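Local coordinates for tailspike protein (Acinetobacter phage vB_ApiP_P1, PDB 6E1R) that probably binds and cleaves the capsular polysaccharide of Acinetobacter baumannii as the trimeric host-recognition hydrolase of the phage tail, at residues G233-S239 / T262-E268. Residue numbers count along the deposited sequence, not the author numbering.
Sequences GFKAIRS and TDDCMIE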
loop_
_atom_site.group_PDB
_atom_site.type_symbol
_atom_site.label_atom_id
_atom_site.label_comp_id
_atom_site.label_asym_id
_atom_site.label_seq_id
_atom_site.Cartn_x
_atom_site.Cartn_y
_atom_site.Cartn_z
ATOM N N GLY A 233 -3.433 13.838 -31.120
ATOM C CA GLY A 233 -3.078 13.685 -29.722
ATOM C C GLY A 233 -3.685 12.423 -29.147
ATOM O O GLY A 233 -4.653 11.866 -29.667
ATOM N N PHE A 234 -3.101 11.958 -28.046
ATOM C CA PHE A 234 -3.595 10.778 -27.347
ATOM C C PHE A 234 -3.650 11.078 -25.859
ATOM O O PHE A 234 -2.638 11.458 -25.261
ATOM C CB PHE A 234 -2.710 9.557 -27.610
ATOM C CG PHE A 234 -3.003 8.393 -26.702
ATOM C CD1 PHE A 234 -4.083 7.561 -26.948
ATOM C CD2 PHE A 234 -2.197 8.130 -25.606
ATOM C CE1 PHE A 234 -4.358 6.491 -26.116
ATOM C CE2 PHE A 234 -2.466 7.061 -24.771
ATOM C CZ PHE A 234 -3.548 6.241 -25.027
ATOM N N LYS A 235 -4.825 10.896 -25.267
ATOM C CA LYS A 235 -5.016 11.004 -23.830
ATOM C C LYS A 235 -5.537 9.670 -23.321
ATOM O O LYS A 235 -6.441 9.082 -23.924
ATOM C CB LYS A 235 -5.979 12.140 -23.471
ATOM C CG LYS A 235 -6.247 12.265 -21.978
ATOM C CD LYS A 235 -7.126 13.462 -21.658
ATOM C CE LYS A 235 -6.412 14.765 -21.986
ATOM N NZ LYS A 235 -7.249 15.961 -21.690
ATOM N N ALA A 236 -4.962 9.192 -22.218
ATOM C CA ALA A 236 -5.332 7.881 -21.702
ATOM C C ALA A 236 -6.765 7.879 -21.185
ATOM O O ALA A 236 -7.598 7.079 -21.626
ATOM C CB ALA A 236 -4.356 7.453 -20.606
ATOM N N ILE A 237 -7.072 8.768 -20.244
ATOM C CA ILE A 237 -8.364 8.773 -19.567
ATOM C C ILE A 237 -8.857 10.207 -19.415
ATOM O O ILE A 237 -8.091 11.106 -19.055
ATOM C CB ILE A 237 -8.278 8.072 -18.193
ATOM C CG1 ILE A 237 -7.940 6.591 -18.373
ATOM C CG2 ILE A 237 -9.576 8.230 -17.414
ATOM C CD1 ILE A 237 -7.701 5.863 -17.086
ATOM N N ARG A 238 -10.144 10.412 -19.697
ATOM C CA ARG A 238 -10.837 11.675 -19.436
ATOM C C ARG A 238 -12.208 11.323 -18.870
ATOM O O ARG A 238 -13.101 10.910 -19.616
ATOM C CB ARG A 238 -11.013 12.529 -20.683
ATOM C CG ARG A 238 -11.592 13.899 -20.336
ATOM C CD ARG A 238 -12.240 14.588 -21.526
ATOM N NE ARG A 238 -11.333 15.239 -22.458
ATOM C CZ ARG A 238 -11.737 15.768 -23.609
ATOM N NH1 ARG A 238 -13.019 15.706 -23.945
ATOM N NH2 ARG A 238 -10.871 16.358 -24.419
ATOM N N SER A 239 -12.374 11.483 -17.565
ATOM C CA SER A 239 -13.642 11.195 -16.906
ATOM C C SER A 239 -14.242 12.531 -16.482
ATOM O O SER A 239 -13.800 13.137 -15.503
ATOM C CB SER A 239 -13.445 10.255 -15.720
ATOM O OG SER A 239 -12.807 9.059 -16.126
ATOM N N THR A 262 0.469 12.729 -25.590
ATOM C CA THR A 262 0.766 13.935 -26.355
ATOM C C THR A 262 -0.242 15.058 -26.156
ATOM O O THR A 262 -0.078 16.120 -26.768
ATOM C CB THR A 262 0.865 13.615 -27.858
ATOM O OG1 THR A 262 -0.192 12.724 -28.233
ATOM C CG2 THR A 262 2.205 12.970 -28.183
ATOM N N ASP A 263 -1.259 14.872 -25.324
ATOM C CA ASP A 263 -2.257 15.899 -25.076
ATOM C C ASP A 263 -1.808 16.771 -23.903
ATOM O O ASP A 263 -0.647 16.739 -23.485
ATOM C CB ASP A 263 -3.618 15.247 -24.835
ATOM C CG ASP A 263 -4.774 16.171 -25.160
ATOM O OD1 ASP A 263 -4.519 17.340 -25.521
ATOM O OD2 ASP A 263 -5.937 15.725 -25.064
ATOM N N ASP A 264 -2.729 17.574 -23.362
ATOM C CA ASP A 264 -2.385 18.417 -22.223
ATOM C C ASP A 264 -2.099 17.585 -20.981
ATOM O O ASP A 264 -1.306 17.997 -20.128
ATOM C CB ASP A 264 -3.505 19.419 -21.946
ATOM C CG ASP A 264 -4.826 18.745 -21.639
ATOM O OD1 ASP A 264 -5.163 17.757 -22.324
ATOM O OD2 ASP A 264 -5.528 19.206 -20.715
ATOM N N CYS A 265 -2.729 16.417 -20.864
ATOM C CA CYS A 265 -2.452 15.502 -19.770
ATOM C C CYS A 265 -2.767 14.083 -20.217
ATOM O O CYS A 265 -3.362 13.858 -21.273
ATOM C CB CYS A 265 -3.243 15.874 -18.510
ATOM S SG CYS A 265 -5.023 15.991 -18.753
HETATM N N MSE A 266 -2.347 13.124 -19.400
HETATM C CA MSE A 266 -2.565 11.715 -19.699
HETATM C C MSE A 266 -3.864 11.233 -19.062
HETATM O O MSE A 266 -4.670 10.559 -19.702
HETATM C CB MSE A 266 -1.384 10.876 -19.207
HETATM C CG MSE A 266 -1.358 9.452 -19.739
HETATM SE SE MSE A 266 -1.288 9.374 -21.689
HETATM C CE MSE A 266 -0.441 7.628 -21.883
ATOM N N ILE A 267 -4.059 11.591 -17.796
ATOM C CA ILE A 267 -5.247 11.226 -17.036
ATOM C C ILE A 267 -5.906 12.503 -16.538
ATOM O O ILE A 267 -5.225 13.415 -16.056
ATOM C CB ILE A 267 -4.902 10.287 -15.861
ATOM C CG1 ILE A 267 -4.136 9.063 -16.369
ATOM C CG2 ILE A 267 -6.164 9.858 -15.129
ATOM C CD1 ILE A 267 -3.646 8.149 -15.270
ATOM N N GLU A 268 -7.231 12.570 -16.657
ATOM C CA GLU A 268 -7.972 13.768 -16.289
ATOM C C GLU A 268 -9.347 13.384 -15.767
ATOM O O GLU A 268 -10.028 12.538 -16.353
ATOM C CB GLU A 268 -8.117 14.721 -17.481
ATOM C CG GLU A 268 -8.929 15.971 -17.183
ATOM C CD GLU A 268 -9.035 16.899 -18.378
ATOM O OE1 GLU A 268 -8.797 16.438 -19.514
ATOM O OE2 GLU A 268 -9.359 18.089 -18.182
HETATM O O HOH W 1 -1.645 13.292 -22.978
HETATM O O HOH W 2 -8.175 16.393 -24.416
#
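Two successive turns of a right-handed parallel beta-helix meet here, G233-S239 lying against T262-E268 within a parallel sheet. The strand pairing is short but regular: I237 N donates to M266 O (3.0 Å), E268 N to I237 O (2.9 Å) and S239 N to E268 O (2.8 Å), so I237 is bonded to both neighbours of I267, the parallel pattern. Upstream the chain turns a corner at A236, and the pairing loosens. F234 N reaches T262 OG1 (3.0 Å), the return bond from T262 N to F234 O is weak at 3.4 Å, and a water spans the gap, held by F234 O, D263 N and C265 O.

The two sides of the sheet differ sharply. On one, the bridge partners I237 and I267 are in apolar contact (CB to CG2, 4.1 Å) and pack against W276, inside the coil. Around the corner A236 CB touches M266 CG (3.7 Å). CE of the selenomethionine M266 meets the edge of the F234 ring at CE2 (3.6 Å), while its SE lies obliquely 5.1 Å from the ring centroid, a Met-aromatic contact. On the other side, K235 carries its amino group over to the next turn: its NZ forms salt bridges with D264 OD1 (2.8 Å) and E268 OE1 (2.7 Å), and a long one with D263 OD2 (3.6 Å). A second water joins K235 NZ, R238 NH2 and D263 OD2; D263 also pairs with R205, and D264 with K294. In-register parallel pairing of successive coils, with aliphatic side chains facing the interior, is characteristic of the right-handed parallel beta-helix of phage tailspikes.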